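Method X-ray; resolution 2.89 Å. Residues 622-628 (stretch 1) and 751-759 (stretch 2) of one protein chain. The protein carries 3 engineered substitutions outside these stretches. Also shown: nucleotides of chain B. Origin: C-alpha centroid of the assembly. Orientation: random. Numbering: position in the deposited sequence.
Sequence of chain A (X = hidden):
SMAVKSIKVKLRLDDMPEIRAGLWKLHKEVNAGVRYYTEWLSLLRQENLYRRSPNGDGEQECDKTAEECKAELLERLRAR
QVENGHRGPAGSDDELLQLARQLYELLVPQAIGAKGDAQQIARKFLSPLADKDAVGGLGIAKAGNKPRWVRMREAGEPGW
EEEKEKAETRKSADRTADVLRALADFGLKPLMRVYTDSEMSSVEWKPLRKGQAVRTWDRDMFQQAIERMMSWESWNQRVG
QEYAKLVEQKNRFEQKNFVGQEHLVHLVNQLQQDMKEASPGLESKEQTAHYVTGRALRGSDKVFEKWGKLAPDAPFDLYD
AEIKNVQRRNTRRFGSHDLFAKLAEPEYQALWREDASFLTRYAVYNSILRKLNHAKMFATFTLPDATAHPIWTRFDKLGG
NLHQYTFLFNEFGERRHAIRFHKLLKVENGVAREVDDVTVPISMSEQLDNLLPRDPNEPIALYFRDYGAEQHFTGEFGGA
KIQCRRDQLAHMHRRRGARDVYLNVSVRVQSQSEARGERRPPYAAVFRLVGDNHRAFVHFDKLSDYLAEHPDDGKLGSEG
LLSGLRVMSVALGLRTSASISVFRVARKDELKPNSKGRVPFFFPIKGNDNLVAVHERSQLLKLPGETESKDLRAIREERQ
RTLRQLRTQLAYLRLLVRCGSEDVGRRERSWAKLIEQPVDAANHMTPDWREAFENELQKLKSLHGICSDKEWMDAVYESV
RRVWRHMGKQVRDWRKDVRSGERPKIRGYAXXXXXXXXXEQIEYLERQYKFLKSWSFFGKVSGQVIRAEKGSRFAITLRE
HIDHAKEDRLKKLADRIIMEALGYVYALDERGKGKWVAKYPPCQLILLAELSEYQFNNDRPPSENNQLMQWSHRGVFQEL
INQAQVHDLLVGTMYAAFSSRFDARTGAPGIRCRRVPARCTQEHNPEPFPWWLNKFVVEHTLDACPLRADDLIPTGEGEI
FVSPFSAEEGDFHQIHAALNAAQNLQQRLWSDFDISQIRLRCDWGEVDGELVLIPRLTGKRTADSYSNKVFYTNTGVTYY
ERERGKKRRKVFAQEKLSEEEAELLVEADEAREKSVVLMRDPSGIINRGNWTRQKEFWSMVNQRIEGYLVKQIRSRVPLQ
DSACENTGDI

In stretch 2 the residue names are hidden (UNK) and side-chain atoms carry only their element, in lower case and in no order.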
# COMPACT_ATOMS: atom_id res chain seq x y z
N LYS A 622 -7.98 -13.35 -14.84
CA LYS A 622 -6.57 -13.69 -14.71
C LYS A 622 -5.73 -12.71 -15.53
O LYS A 622 -6.00 -12.48 -16.71
CB LYS A 622 -6.32 -15.12 -15.17
CG LYS A 622 -6.87 -16.19 -14.24
CD LYS A 622 -6.82 -17.56 -14.90
CE LYS A 622 -7.30 -18.66 -13.96
NZ LYS A 622 -6.31 -18.95 -12.89
N LEU A 623 -4.73 -12.13 -14.88
CA LEU A 623 -3.69 -11.45 -15.62
C LEU A 623 -2.80 -12.50 -16.29
O LEU A 623 -2.78 -13.66 -15.87
CB LEU A 623 -2.87 -10.56 -14.69
CG LEU A 623 -3.55 -9.26 -14.25
CD1 LEU A 623 -2.72 -8.52 -13.22
CD2 LEU A 623 -3.84 -8.37 -15.45
N PRO A 624 -2.08 -12.12 -17.34
CA PRO A 624 -1.18 -13.07 -18.00
C PRO A 624 -0.21 -13.70 -17.00
O PRO A 624 0.30 -13.05 -16.09
CB PRO A 624 -0.45 -12.20 -19.03
CG PRO A 624 -1.45 -11.15 -19.37
CD PRO A 624 -2.19 -10.86 -18.09
N GLY A 625 0.03 -15.00 -17.18
CA GLY A 625 0.94 -15.75 -16.34
C GLY A 625 0.27 -16.53 -15.23
O GLY A 625 0.96 -17.29 -14.53
N GLU A 626 -1.04 -16.37 -15.04
CA GLU A 626 -1.76 -17.06 -13.98
C GLU A 626 -2.49 -18.30 -14.49
O GLU A 626 -3.49 -18.72 -13.90
CB GLU A 626 -2.74 -16.09 -13.31
CG GLU A 626 -2.07 -14.85 -12.72
CD GLU A 626 -3.04 -13.92 -12.00
OE1 GLU A 626 -4.25 -13.94 -12.33
OE2 GLU A 626 -2.59 -13.17 -11.11
N THR A 627 -2.01 -18.90 -15.58
CA THR A 627 -2.49 -20.19 -16.04
C THR A 627 -1.53 -21.29 -15.57
O THR A 627 -0.57 -21.04 -14.85
CB THR A 627 -2.65 -20.22 -17.56
OG1 THR A 627 -1.56 -19.52 -18.17
CG2 THR A 627 -3.96 -19.56 -17.96
N GLU A 628 -1.80 -22.52 -16.01
CA GLU A 628 -0.97 -23.64 -15.59
C GLU A 628 -1.18 -24.82 -16.52
O GLU A 628 -2.31 -25.11 -16.93
CB GLU A 628 -1.29 -24.04 -14.14
CG GLU A 628 -0.41 -25.14 -13.61
CD GLU A 628 -0.67 -25.40 -12.14
OE1 GLU A 628 -0.80 -24.41 -11.38
OE2 GLU A 628 -0.75 -26.58 -11.75
N UNK A 751 -1.74 -16.35 -25.24
CA UNK A 751 -2.19 -16.78 -23.93
C UNK A 751 -1.23 -17.81 -23.36
O UNK A 751 -0.36 -18.35 -24.06
c UNK A 751 -3.61 -17.34 -24.00
n UNK A 751 -8.44 -16.28 -23.26
c UNK A 751 -4.70 -16.28 -24.12
c UNK A 751 -7.09 -15.74 -23.57
c UNK A 751 -6.07 -16.85 -23.80
N UNK A 752 -1.39 -18.10 -22.07
CA UNK A 752 -0.59 -19.11 -21.38
C UNK A 752 0.90 -18.82 -21.51
O UNK A 752 1.61 -19.48 -22.27
o UNK A 752 -2.83 -21.91 -22.28
c UNK A 752 -0.92 -20.50 -21.93
o UNK A 752 -3.21 -19.86 -21.65
c UNK A 752 -2.43 -20.77 -21.95
N UNK A 753 1.36 -17.82 -20.76
CA UNK A 753 2.76 -17.43 -20.75
C UNK A 753 3.39 -17.94 -19.45
O UNK A 753 2.71 -18.36 -18.52
c UNK A 753 2.04 -15.37 -21.98
c UNK A 753 2.94 -15.91 -20.88
c UNK A 753 2.63 -15.22 -19.58
N UNK A 754 4.72 -17.90 -19.41
CA UNK A 754 5.49 -18.39 -18.26
C UNK A 754 5.26 -17.50 -17.05
O UNK A 754 4.72 -17.94 -16.03
c UNK A 754 7.79 -18.88 -17.37
c UNK A 754 6.99 -18.47 -18.60
c UNK A 754 7.22 -19.44 -19.74
N UNK A 755 5.68 -16.24 -17.14
CA UNK A 755 5.56 -15.33 -16.02
C UNK A 755 4.44 -14.33 -16.16
O UNK A 755 3.51 -14.29 -15.35
N UNK A 756 4.52 -13.49 -17.19
CA UNK A 756 3.47 -12.52 -17.37
C UNK A 756 3.44 -11.52 -16.23
O UNK A 756 4.47 -11.06 -15.74
N UNK A 757 2.22 -11.18 -15.81
CA UNK A 757 1.98 -10.20 -14.75
C UNK A 757 1.59 -10.88 -13.44
O UNK A 757 0.87 -10.29 -12.62
n UNK A 757 0.22 -8.04 -17.17
c UNK A 757 1.24 -8.55 -16.48
o UNK A 757 2.39 -8.50 -16.88
c UNK A 757 0.91 -9.21 -15.17
N UNK A 758 2.08 -12.09 -13.22
CA UNK A 758 1.73 -12.91 -12.07
C UNK A 758 2.61 -12.55 -10.87
O UNK A 758 3.68 -11.96 -11.01
c UNK A 758 1.89 -14.40 -12.41
o UNK A 758 3.25 -14.76 -12.57
N UNK A 759 2.12 -12.93 -9.69
CA UNK A 759 2.93 -12.81 -8.48
C UNK A 759 4.19 -13.65 -8.61
O UNK A 759 5.28 -13.24 -8.20
c UNK A 759 2.96 -13.28 -5.98
c UNK A 759 2.11 -13.21 -7.24
c UNK A 759 1.36 -10.94 -6.30
c UNK A 759 0.96 -12.22 -7.00
P A B 35 6.73 -14.05 -20.16
OP1 A B 35 6.61 -14.98 -21.31
OP2 A B 35 6.47 -14.57 -18.80
O5' A B 35 8.17 -13.39 -20.10
C5' A B 35 8.92 -13.45 -18.89
C4' A B 35 10.16 -14.29 -19.01
O4' A B 35 9.85 -15.66 -19.43
C3' A B 35 11.23 -13.79 -19.98
O3' A B 35 12.50 -13.99 -19.39
C2' A B 35 11.08 -14.73 -21.17
O2' A B 35 12.24 -14.86 -21.96
C1' A B 35 10.73 -16.02 -20.46
N9 A B 35 10.10 -17.01 -21.33
C8 A B 35 9.02 -16.86 -22.16
N7 A B 35 8.72 -17.95 -22.81
C5 A B 35 9.66 -18.87 -22.37
C6 A B 35 9.88 -20.22 -22.69
N6 A B 35 9.12 -20.89 -23.55
N1 A B 35 10.90 -20.85 -22.08
C2 A B 35 11.66 -20.16 -21.21
N3 A B 35 11.56 -18.89 -20.83
C4 A B 35 10.52 -18.30 -21.46
P C B 34 8.40 -8.68 -17.13
OP1 C B 34 7.37 -8.54 -16.06
OP2 C B 34 9.65 -9.45 -16.87
O5' C B 34 7.71 -9.30 -18.42
C5' C B 34 6.90 -10.47 -18.32
C4' C B 34 5.87 -10.54 -19.42
O4' C B 34 5.75 -9.25 -20.05
C3' C B 34 6.16 -11.50 -20.56
O3' C B 34 5.72 -12.82 -20.27
C2' C B 34 5.38 -10.90 -21.72
O2' C B 34 4.02 -11.31 -21.66
C1' C B 34 5.44 -9.41 -21.42
N1 C B 34 6.43 -8.67 -22.24
C2 C B 34 6.17 -8.51 -23.61
O2 C B 34 5.16 -9.03 -24.10
N3 C B 34 7.05 -7.82 -24.37
C4 C B 34 8.13 -7.29 -23.82
N4 C B 34 8.97 -6.61 -24.61
C5 C B 34 8.40 -7.41 -22.43
C6 C B 34 7.53 -8.10 -21.68

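Position 751 carries four carbons in a row ending in a nitrogen, an unbranched chain that stays out of contact with stretch 1: Lys751. Position 752 has two side-chain carbons, the second bearing two oxygens, a short carboxylate. Its CA lies 3.4 Å from Thr627 OG1, so the backbone makes the closest approach. This is Asp752.

At 753 one carbon carries two others, a beta-branched apolar side chain. One of its methyls sits 3.5 Å from Gly625 N, and the same methyl is 4.3 Å from Pro624 CB. The residue is Val753, and the methyl is CG2. Position 754 has the same three-carbon fork, but its CA-to-CB bond points away from stretch 1, and its CB, the nearest side-chain atom, stays 7.0 Å from Gly625 CA. It is Val754.

Position 755 has no side-chain atoms: Gly755. Its N donates a very short hydrogen bond of 2.5 Å to OP2 of A35, and a CB built here would crowd that same oxygen at 3.0 Å. Position 756 is equally bare, with a positive phi of 65°. A CB would lie 2.3 Å from Pro624 O and 2.8 Å from Gly625 N, both clashes, so the contact and the backbone agree on Gly756. Its N also bonds to A35 OP2, at 2.7 Å.

Position 757 shows two carbons, the second carrying one oxygen and one nitrogen, a short amide. Its CB packs 4.0 Å from Leu623 CB, and the amide nitrogen is 3.8 Å from Pro624 CD. This is Asn757. At 758 there is one carbon and then one oxygen; the carbon lies 3.7 Å from Gly625 O and 4.0 Å from Glu626 CG. Ser758 OG donates to Gly755 O at 2.8 Å and also caps the helix that follows. Position 759 has four carbons, forked at the first with one arm two carbons long, and makes no contact within 4.5 Å: Ile759.

The contact sets one tight turn against another. A type II turn, Leu623 to Glu626, meets a type II' turn, Gly755 to Ser758, and Asn757 N donates to Pro624 O at 2.7 Å. Gly625 CA approaches Gly755 O at 3.1 Å in a CA-H...O contact; a CB on Gly625 would fall 1.7 Å from that oxygen. The rule is to spend glycines where backbones must touch: Gly625 and Gly756 bring their CA atoms within 4.2 Å, while Gly755 and Gly756 keep their amides on the phosphate.

Stretch 2, residues 751-759: KDVVGGNSI
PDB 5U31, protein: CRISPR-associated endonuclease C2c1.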